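Exo-beta-1,3-galactanase (Bifidobacterium bifidum, PDB 5FLW) probably hydrolyses beta-1,3-galactans from their non-reducing ends, releasing galactose, as a member of glycoside hydrolase family 43. Local coordinates at residues 30-35 and 249-254; 23-28 and 262-267; 132-137 and 161-166. All coordinates share one frame; numbering follows the deposited sequence.

Contact 1. Residues 30-35 and 249-254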
loop_
_atom_site.group_PDB
_atom_site.type_symbol
_atom_site.label_atom_id
_atom_site.label_comp_id
_atom_site.label_asym_id
_atom_site.label_seq_id
_atom_site.Cartn_x
_atom_site.Cartn_y
_atom_site.Cartn_z
ATOM N N ASP A 30 12.222 16.216 -2.636
ATOM C CA ASP A 30 11.644 16.775 -1.427
ATOM C C ASP A 30 10.114 16.627 -1.374
ATOM O O ASP A 30 9.466 17.219 -0.498
ATOM C CB ASP A 30 12.062 18.246 -1.316
ATOM C CG ASP A 30 11.378 19.135 -2.378
ATOM O OD1 ASP A 30 10.762 18.597 -3.332
ATOM O OD2 ASP A 30 11.452 20.388 -2.257
ATOM N N THR A 31 9.533 15.829 -2.274
ATOM C CA THR A 31 8.091 15.762 -2.466
ATOM C C THR A 31 7.592 14.330 -2.313
ATOM O O THR A 31 8.230 13.387 -2.799
ATOM C CB THR A 31 7.777 16.309 -3.859
ATOM O OG1 THR A 31 8.205 17.675 -3.918
ATOM C CG2 THR A 31 6.298 16.202 -4.200
ATOM N N TRP A 32 6.446 14.168 -1.639
ATOM C CA TRP A 32 5.759 12.885 -1.533
ATOM C C TRP A 32 4.831 12.685 -2.727
ATOM O O TRP A 32 4.088 13.598 -3.103
ATOM C CB TRP A 32 4.964 12.783 -0.229
ATOM C CG TRP A 32 5.874 12.532 0.975
ATOM C CD1 TRP A 32 6.374 13.463 1.842
ATOM C CD2 TRP A 32 6.379 11.263 1.410
ATOM N NE1 TRP A 32 7.177 12.851 2.787
ATOM C CE2 TRP A 32 7.185 11.501 2.547
ATOM C CE3 TRP A 32 6.207 9.946 0.959
ATOM C CZ2 TRP A 32 7.828 10.475 3.236
ATOM C CZ3 TRP A 32 6.865 8.915 1.643
ATOM C CH2 TRP A 32 7.657 9.189 2.772
ATOM N N TYR A 33 4.884 11.494 -3.316
ATOM C CA TYR A 33 4.014 11.107 -4.417
ATOM C C TYR A 33 3.089 9.997 -3.942
ATOM O O TYR A 33 3.569 8.946 -3.498
ATOM C CB TYR A 33 4.843 10.587 -5.596
ATOM C CG TYR A 33 5.648 11.664 -6.272
ATOM C CD1 TYR A 33 6.745 12.236 -5.637
ATOM C CD2 TYR A 33 5.292 12.132 -7.543
ATOM C CE1 TYR A 33 7.490 13.246 -6.246
ATOM C CE2 TYR A 33 6.026 13.146 -8.172
ATOM C CZ TYR A 33 7.124 13.703 -7.508
ATOM O OH TYR A 33 7.881 14.703 -8.093
ATOM N N ALA A 34 1.779 10.208 -4.070
ATOM C CA ALA A 34 0.778 9.182 -3.781
ATOM C C ALA A 34 0.201 8.639 -5.088
ATOM O O ALA A 34 -0.049 9.401 -6.032
ATOM C CB ALA A 34 -0.364 9.751 -2.925
ATOM N N TYR A 35 -0.022 7.326 -5.138
ATOM C CA TYR A 35 -0.660 6.682 -6.286
ATOM C C TYR A 35 -1.890 5.948 -5.758
ATOM O O TYR A 35 -1.749 5.036 -4.943
ATOM C CB TYR A 35 0.317 5.705 -6.977
ATOM C CG TYR A 35 1.592 6.415 -7.429
ATOM C CD1 TYR A 35 1.667 7.036 -8.709
ATOM C CD2 TYR A 35 2.701 6.533 -6.572
ATOM C CE1 TYR A 35 2.824 7.714 -9.126
ATOM C CE2 TYR A 35 3.854 7.234 -6.980
ATOM C CZ TYR A 35 3.912 7.811 -8.254
ATOM O OH TYR A 35 5.041 8.481 -8.667
ATOM N N VAL A 249 4.664 5.240 6.552
ATOM C CA VAL A 249 5.876 5.839 5.979
ATOM C C VAL A 249 6.735 6.524 7.033
ATOM O O VAL A 249 6.203 7.131 7.968
ATOM C CB VAL A 249 5.592 6.787 4.794
ATOM C CG1 VAL A 249 5.063 6.005 3.581
ATOM C CG2 VAL A 249 4.683 7.932 5.227
ATOM N N PRO A 250 8.063 6.437 6.920
ATOM C CA PRO A 250 8.942 7.290 7.729
ATOM C C PRO A 250 8.950 8.719 7.175
ATOM O O PRO A 250 8.917 8.941 5.958
ATOM C CB PRO A 250 10.317 6.619 7.574
ATOM C CG PRO A 250 10.264 5.927 6.228
ATOM C CD PRO A 250 8.803 5.580 5.967
ATOM N N LEU A 251 8.968 9.700 8.082
ATOM C CA LEU A 251 8.890 11.105 7.689
ATOM C C LEU A 251 10.210 11.876 7.771
ATOM O O LEU A 251 10.320 12.945 7.154
ATOM C CB LEU A 251 7.812 11.835 8.504
ATOM C CG LEU A 251 6.392 11.289 8.358
ATOM C CD1 LEU A 251 5.510 11.915 9.392
ATOM C CD2 LEU A 251 5.824 11.548 6.987
ATOM N N ASP A 252 11.202 11.384 8.508
ATOM C CA ASP A 252 12.434 12.139 8.691
ATOM C C ASP A 252 13.364 11.954 7.490
ATOM O O ASP A 252 13.110 11.143 6.590
ATOM C CB ASP A 252 13.167 11.677 9.949
ATOM C CG ASP A 252 12.419 11.994 11.226
ATOM O OD1 ASP A 252 11.443 12.789 11.195
ATOM O OD2 ASP A 252 12.848 11.454 12.277
ATOM N N ASP A 253 14.481 12.697 7.510
ATOM C CA ASP A 253 15.404 12.705 6.370
ATOM C C ASP A 253 16.002 11.323 6.113
ATOM O O ASP A 253 16.207 10.940 4.959
ATOM C CB ASP A 253 16.499 13.764 6.560
ATOM C CG ASP A 253 15.997 15.191 6.315
ATOM O OD1 ASP A 253 14.925 15.357 5.683
ATOM O OD2 ASP A 253 16.659 16.150 6.787
ATOM N N ASP A 254 16.257 10.539 7.171
ATOM C CA ASP A 254 16.769 9.184 6.992
ATOM C C ASP A 254 15.594 8.221 7.094
ATOM O O ASP A 254 15.094 7.979 8.206
ATOM C CB ASP A 254 17.820 8.833 8.046
ATOM C CG ASP A 254 18.447 7.477 7.807
ATOM O OD1 ASP A 254 17.972 6.741 6.904
ATOM O OD2 ASP A 254 19.427 7.148 8.520
HETATM O O HOH W 1 9.092 14.069 4.819
#

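Contact 2. Residues 23-28 and 262-267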
loop_
_atom_site.group_PDB
_atom_site.type_symbol
_atom_site.label_atom_id
_atom_site.label_comp_id
_atom_site.label_asym_id
_atom_site.label_seq_id
_atom_site.Cartn_x
_atom_site.Cartn_y
_atom_site.Cartn_z
ATOM N N ILE A 23 -3.471 3.443 -1.398
ATOM C CA ILE A 23 -2.366 4.175 -2.032
ATOM C C ILE A 23 -1.008 3.504 -1.830
ATOM O O ILE A 23 -0.737 2.815 -0.825
ATOM C CB ILE A 23 -2.284 5.666 -1.624
ATOM C CG1 ILE A 23 -1.863 5.830 -0.158
ATOM C CG2 ILE A 23 -3.559 6.369 -1.955
ATOM C CD1 ILE A 23 -1.692 7.282 0.267
ATOM N N GLY A 24 -0.121 3.767 -2.797
ATOM C CA GLY A 24 1.303 3.738 -2.557
ATOM C C GLY A 24 1.778 5.165 -2.341
ATOM O O GLY A 24 1.177 6.122 -2.861
ATOM N N LEU A 25 2.862 5.298 -1.548
ATOM C CA LEU A 25 3.515 6.576 -1.277
ATOM C C LEU A 25 5.014 6.415 -1.446
ATOM O O LEU A 25 5.604 5.467 -0.914
ATOM C CB LEU A 25 3.319 7.029 0.172
ATOM C CG LEU A 25 2.067 7.763 0.569
ATOM C CD1 LEU A 25 2.071 7.889 2.099
ATOM C CD2 LEU A 25 2.077 9.131 -0.098
ATOM N N GLN A 26 5.641 7.377 -2.133
ATOM C CA GLN A 26 7.084 7.415 -2.323
ATOM C C GLN A 26 7.550 8.854 -2.224
ATOM O O GLN A 26 6.883 9.751 -2.735
ATOM C CB GLN A 26 7.446 6.960 -3.739
ATOM C CG GLN A 26 7.349 5.469 -3.981
ATOM C CD GLN A 26 8.378 4.722 -3.182
ATOM O OE1 GLN A 26 9.579 4.834 -3.441
ATOM N NE2 GLN A 26 7.927 3.965 -2.196
ATOM N N LYS A 27 8.693 9.071 -1.571
ATOM C CA LYS A 27 9.315 10.389 -1.532
ATOM C C LYS A 27 10.425 10.423 -2.578
ATOM O O LYS A 27 11.384 9.650 -2.488
ATOM C CB LYS A 27 9.855 10.711 -0.139
ATOM C CG LYS A 27 10.081 12.213 0.069
ATOM C CD LYS A 27 10.724 12.508 1.409
ATOM C CE LYS A 27 10.857 14.010 1.648
ATOM N NZ LYS A 27 11.291 14.334 3.053
ATOM N N PHE A 28 10.272 11.288 -3.587
ATOM C CA PHE A 28 11.286 11.514 -4.615
ATOM C C PHE A 28 11.684 12.983 -4.534
ATOM O O PHE A 28 10.827 13.867 -4.682
ATOM C CB PHE A 28 10.706 11.232 -6.004
ATOM C CG PHE A 28 10.181 9.838 -6.193
ATOM C CD1 PHE A 28 10.951 8.734 -5.835
ATOM C CD2 PHE A 28 8.930 9.629 -6.766
ATOM C CE1 PHE A 28 10.483 7.440 -6.033
ATOM C CE2 PHE A 28 8.441 8.335 -6.959
ATOM C CZ PHE A 28 9.232 7.238 -6.602
ATOM N N LEU A 262 4.063 8.092 9.710
ATOM C CA LEU A 262 2.673 8.371 9.372
ATOM C C LEU A 262 1.975 7.062 9.008
ATOM O O LEU A 262 2.518 6.262 8.239
ATOM C CB LEU A 262 2.583 9.344 8.189
ATOM C CG LEU A 262 1.186 9.889 7.914
ATOM C CD1 LEU A 262 0.736 10.811 9.035
ATOM C CD2 LEU A 262 1.158 10.578 6.543
ATOM N N PHE A 263 0.802 6.840 9.610
ATOM C CA PHE A 263 -0.110 5.746 9.278
ATOM C C PHE A 263 -1.255 6.305 8.425
ATOM O O PHE A 263 -1.875 7.304 8.802
ATOM C CB PHE A 263 -0.689 5.151 10.576
ATOM C CG PHE A 263 -1.919 4.263 10.384
ATOM C CD1 PHE A 263 -3.219 4.819 10.313
ATOM C CD2 PHE A 263 -1.784 2.869 10.310
ATOM C CE1 PHE A 263 -4.334 3.996 10.134
ATOM C CE2 PHE A 263 -2.899 2.046 10.144
ATOM C CZ PHE A 263 -4.179 2.618 10.044
ATOM N N ILE A 264 -1.558 5.632 7.305
ATOM C CA ILE A 264 -2.772 5.876 6.535
ATOM C C ILE A 264 -3.528 4.551 6.403
ATOM O O ILE A 264 -2.935 3.526 6.038
ATOM C CB ILE A 264 -2.474 6.528 5.168
ATOM C CG1 ILE A 264 -1.997 7.978 5.390
ATOM C CG2 ILE A 264 -3.717 6.475 4.258
ATOM C CD1 ILE A 264 -1.463 8.678 4.166
ATOM N N GLY A 265 -4.824 4.579 6.753
ATOM C CA GLY A 265 -5.703 3.450 6.541
ATOM C C GLY A 265 -6.928 3.891 5.758
ATOM O O GLY A 265 -7.295 5.060 5.751
ATOM N N ASP A 266 -7.545 2.930 5.069
ATOM C CA ASP A 266 -8.747 3.174 4.273
ATOM C C ASP A 266 -10.002 2.836 5.073
ATOM O O ASP A 266 -10.064 1.788 5.718
ATOM C CB ASP A 266 -8.739 2.330 2.990
ATOM C CG ASP A 266 -7.664 2.765 2.013
ATOM O OD1 ASP A 266 -7.811 3.838 1.414
ATOM O OD2 ASP A 266 -6.660 2.046 1.860
ATOM N N ARG A 267 -11.019 3.714 4.984
ATOM C CA ARG A 267 -12.401 3.447 5.447
ATOM C C ARG A 267 -13.261 3.170 4.218
ATOM O O ARG A 267 -13.931 4.066 3.699
ATOM C CB ARG A 267 -12.983 4.646 6.188
ATOM C CG ARG A 267 -12.663 4.653 7.612
ATOM C CD ARG A 267 -13.618 5.479 8.475
ATOM N NE ARG A 267 -13.109 5.339 9.820
ATOM C CZ ARG A 267 -13.353 6.169 10.819
ATOM N NH1 ARG A 267 -14.134 7.239 10.643
ATOM N NH2 ARG A 267 -12.803 5.908 11.998
HETATM O O HOH W 2 -5.029 4.754 1.032
#

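Contact 3. Residues 132-137 and 161-166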
loop_
_atom_site.group_PDB
_atom_site.type_symbol
_atom_site.label_atom_id
_atom_site.label_comp_id
_atom_site.label_asym_id
_atom_site.label_seq_id
_atom_site.Cartn_x
_atom_site.Cartn_y
_atom_site.Cartn_z
ATOM N N ARG A 132 5.445 -18.560 -9.885
ATOM C CA ARG A 132 5.131 -19.993 -9.930
ATOM C C ARG A 132 3.658 -20.307 -10.233
ATOM O O ARG A 132 3.211 -21.448 -10.010
ATOM C CB ARG A 132 5.593 -20.705 -8.659
ATOM C CG ARG A 132 7.090 -20.724 -8.561
ATOM C CD ARG A 132 7.575 -21.397 -7.301
ATOM N NE ARG A 132 7.227 -22.811 -7.232
ATOM C CZ ARG A 132 7.961 -23.797 -7.745
ATOM N NH1 ARG A 132 9.093 -23.528 -8.409
ATOM N NH2 ARG A 132 7.568 -25.063 -7.612
ATOM N N GLY A 133 2.897 -19.331 -10.737
ATOM C CA GLY A 133 1.468 -19.482 -10.896
ATOM C C GLY A 133 0.646 -19.185 -9.653
ATOM O O GLY A 133 -0.587 -19.298 -9.713
ATOM N N TYR A 134 1.279 -18.801 -8.537
ATOM C CA TYR A 134 0.561 -18.595 -7.282
ATOM C C TYR A 134 -0.327 -17.354 -7.342
ATOM O O TYR A 134 -0.033 -16.379 -8.047
ATOM C CB TYR A 134 1.540 -18.424 -6.108
ATOM C CG TYR A 134 2.468 -19.603 -5.867
ATOM C CD1 TYR A 134 2.142 -20.865 -6.314
ATOM C CD2 TYR A 134 3.652 -19.450 -5.150
ATOM C CE1 TYR A 134 2.994 -21.961 -6.093
ATOM C CE2 TYR A 134 4.485 -20.508 -4.928
ATOM C CZ TYR A 134 4.154 -21.765 -5.389
ATOM O OH TYR A 134 5.013 -22.814 -5.166
ATOM N N LEU A 135 -1.395 -17.378 -6.533
ATOM C CA LEU A 135 -2.260 -16.216 -6.373
ATOM C C LEU A 135 -1.491 -15.026 -5.824
ATOM O O LEU A 135 -0.733 -15.150 -4.860
ATOM C CB LEU A 135 -3.353 -16.537 -5.362
ATOM C CG LEU A 135 -4.306 -17.682 -5.678
ATOM C CD1 LEU A 135 -5.131 -18.092 -4.435
ATOM C CD2 LEU A 135 -5.207 -17.308 -6.883
ATOM N N SER A 136 -1.723 -13.852 -6.408
ATOM C CA SER A 136 -1.278 -12.576 -5.849
ATOM C C SER A 136 -2.468 -11.614 -5.836
ATOM O O SER A 136 -3.070 -11.351 -6.887
ATOM C CB SER A 136 -0.128 -11.988 -6.675
ATOM O OG SER A 136 0.295 -10.743 -6.133
ATOM N N ARG A 137 -2.844 -11.131 -4.652
ATOM C CA ARG A 137 -3.919 -10.142 -4.541
ATOM C C ARG A 137 -3.382 -8.834 -3.953
ATOM O O ARG A 137 -2.643 -8.136 -4.650
ATOM C CB ARG A 137 -5.140 -10.753 -3.865
ATOM C CG ARG A 137 -5.753 -11.849 -4.762
ATOM C CD ARG A 137 -7.144 -12.192 -4.311
ATOM N NE ARG A 137 -7.824 -13.191 -5.134
ATOM C CZ ARG A 137 -7.748 -14.483 -4.876
ATOM N NH1 ARG A 137 -6.984 -14.873 -3.850
ATOM N NH2 ARG A 137 -8.425 -15.380 -5.602
ATOM N N HIS A 161 3.718 -13.144 0.893
ATOM C CA HIS A 161 5.101 -13.235 0.447
ATOM C C HIS A 161 5.794 -11.886 0.552
ATOM O O HIS A 161 5.182 -10.829 0.363
ATOM C CB HIS A 161 5.194 -13.640 -1.029
ATOM C CG HIS A 161 4.597 -14.975 -1.348
ATOM N ND1 HIS A 161 5.355 -16.115 -1.502
ATOM C CD2 HIS A 161 3.313 -15.344 -1.572
ATOM C CE1 HIS A 161 4.564 -17.132 -1.804
ATOM N NE2 HIS A 161 3.318 -16.695 -1.837
ATOM N N ILE A 162 7.101 -11.944 0.778
ATOM C CA ILE A 162 8.036 -10.886 0.408
ATOM C C ILE A 162 8.807 -11.430 -0.787
ATOM O O ILE A 162 9.504 -12.448 -0.670
ATOM C CB ILE A 162 8.997 -10.532 1.555
ATOM C CG1 ILE A 162 8.219 -10.067 2.805
ATOM C CG2 ILE A 162 10.011 -9.490 1.077
ATOM C CD1 ILE A 162 9.066 -9.798 4.033
ATOM N N TYR A 163 8.640 -10.797 -1.949
ATOM C CA TYR A 163 9.312 -11.196 -3.179
ATOM C C TYR A 163 10.403 -10.183 -3.511
ATOM O O TYR A 163 10.139 -8.975 -3.520
ATOM C CB TYR A 163 8.318 -11.179 -4.331
ATOM C CG TYR A 163 7.291 -12.284 -4.356
ATOM C CD1 TYR A 163 7.671 -13.635 -4.265
ATOM C CD2 TYR A 163 5.938 -11.985 -4.551
ATOM C CE1 TYR A 163 6.708 -14.652 -4.336
ATOM C CE2 TYR A 163 4.982 -12.984 -4.608
ATOM C CZ TYR A 163 5.368 -14.305 -4.512
ATOM O OH TYR A 163 4.419 -15.284 -4.569
ATOM N N ARG A 164 11.606 -10.663 -3.818
ATOM C CA ARG A 164 12.675 -9.768 -4.244
ATOM C C ARG A 164 12.599 -9.556 -5.757
ATOM O O ARG A 164 12.423 -10.514 -6.514
ATOM C CB ARG A 164 14.057 -10.281 -3.839
ATOM C CG ARG A 164 15.208 -9.311 -4.156
ATOM C CD ARG A 164 16.498 -9.706 -3.468
ATOM N NE ARG A 164 16.877 -11.094 -3.766
ATOM C CZ ARG A 164 17.724 -11.472 -4.728
ATOM N NH1 ARG A 164 18.306 -10.556 -5.500
ATOM N NH2 ARG A 164 18.011 -12.767 -4.909
ATOM N N LEU A 165 12.740 -8.299 -6.178
ATOM C CA LEU A 165 12.694 -7.951 -7.587
ATOM C C LEU A 165 14.070 -8.129 -8.225
ATOM O O LEU A 165 15.116 -7.982 -7.566
ATOM C CB LEU A 165 12.290 -6.482 -7.735
ATOM C CG LEU A 165 10.873 -6.140 -7.262
ATOM C CD1 LEU A 165 10.710 -4.630 -7.001
ATOM C CD2 LEU A 165 9.862 -6.603 -8.299
ATOM N N ALA A 166 14.054 -8.390 -9.537
ATOM C CA ALA A 166 15.255 -8.304 -10.352
ATOM C C ALA A 166 15.815 -6.882 -10.279
ATOM O O ALA A 166 15.122 -5.930 -9.884
ATOM C CB ALA A 166 14.901 -8.623 -11.804
HETATM O O HOH W 3 1.900 -14.187 -4.631
#

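Contact 1. Residues 30-35 and 249-254
Val249 meets the benzo end of the Trp32 indole obliquely, the two side chains arriving from opposite directions: Val249 CB lies 3.8 Å from Trp32 CH2, and Val249 CG1 lies 3.9 Å from Trp32 CZ3. Trp32 CG stands anti to its own carbonyl carbon (chi1 -76°), which sends the six-membered ring off strand 31-37 toward the 249-254 segment. At Pro250 it is the backbone that matters, because its carbonyl O sits near the indole plane at the ring edge, 3.3 Å from Trp32 CZ2, where the polarised ring C-H groups face it. Leu251 adds a looser apolar touch from CD2, 4.4 Å from Trp32 CZ2. Leu251 O receives a bond from a water at 2.9 Å, and that water, lying in the indole plane, accepts Trp32 NE1 at 3.0 Å. A leucine in place of Trp32 would probably leave the water without its N-H donor and open a gap beside Val249. No direct hydrogen bond joins the segments, whereas Val249 pairs through its backbone with Leu262 and Trp32 with Thr53. The strands belong to two different four-stranded antiparallel sheets, and side chains and one bridging water span the gap between them, as between adjacent blades of the family 43 five-bladed beta-propeller.

Contact 2. Residues 23-28 and 262-267
Ile264 CD1 packs against two methyls of the facing segment, Ile23 CD1 at 4.1 Å and Leu25 CD1 at 4.2 Å, in the buried interface between the first and last blades of the five-bladed beta-propeller. Ile23 CD1 and Leu25 CD1 are themselves 4.2 Å apart, which makes the three methyls a nearly equilateral triangle. Both Ile23 and Leu25 cross the Ile264 side chain at about a right angle, so the contact is made by branch ends and not by side chains lying alongside one another. Torsions account for this. Ile264 CG1 is anti to its carbonyl carbon (chi1 -70°) and the chain continues extended to CD1, while Ile23 turns CG1 between its backbone N and carbonyl carbon (chi1 69°), bringing its own CD1 across to Ile264.

Further out, backbone pairing holds the two strands in their own sheets: Gly24 bonds to Tyr35 in one, and Ile264 bonds to Asp246 in the other. Leu25 also touches Ile247 and Val249 of strand 244-250, extending the apolar seam along the interface. On strand 261-266, Gly265 leaves room for the Phe263 ring, since a side-chain carbon at that glycine would collide with Phe263 CZ. The polar end of the contact is closed by Asp266, whose OD1 is bonded by Gly22 N just before the first segment. The same Asp266 OD1 accepts a water at 3.0 Å, and this water in turn accepts Ile23 N at 3.2 Å.

Contact 3. Residues 132-137 and 161-166
Tyr134 reaches from the 132-137 loop toward His161 and Tyr163 of strand 159-165. From its CB, the first torsion (chi1 -60°) sets CG anti to the carbonyl carbon and carries the ring toward that strand. One ring face is covered by Arg132 CB, 3.7 Å above the plane and over the ring centre. Farther along, Tyr134 CD2 makes the crossing contact: His161 CE1 lies 4.2 Å from it in plain van der Waals packing, the two side chains meeting at about a right angle, and Tyr163 OH lies 4.3 Å from it, near the ring plane at the edge. At the tip, Tyr134 OH accepts Arg132 NE at 3.0 Å with an N-H...O angle of 150°. The hydroxyl oxygen lies close to the guanidinium plane, 12° out of it. With CB over the ring and NE at the hydroxyl, Arg132 folds along the tyrosine. Tyr134 also touches a crystal neighbour, and lattice packing may affect its detailed pose.

Tyr163 OH stands 3.1 Å above the His161 ring, over its centre, and is joined by a water at 2.7 Å, which donates to Leu135 O at 2.8 Å. This bridge ties the loop between two successive propeller blades to the strand behind it. His161 has both nitrogens engaged, ND1 with Asp175 OD1 and NE2 with Asp155 OD2, which holds the imidazole against rotation. With two carboxylates beside it, the restrained ring would be expected to be biased toward its protonated form.

How the contacts relate
Contacts 1 and 2 are two levels of one interface: their centres are 9 Å apart, and both join the sheet of strands 24-28 and 31-37 to the sheet of strands 244-250 and 261-266. The centre of contact 2 lies about 7 Å from the centre of the chain, and that of contact 1 about 14 Å from it. Their first segments come early in the chain and their second segments late, so together they close the propeller ring between its first and last blades. Contact 3 falls between those ends in sequence. Its centre is 25 Å from that of contact 1 and 22 Å from that of contact 2, and it packs the loop between strands 124-129 and 139-143 against strand 159-165.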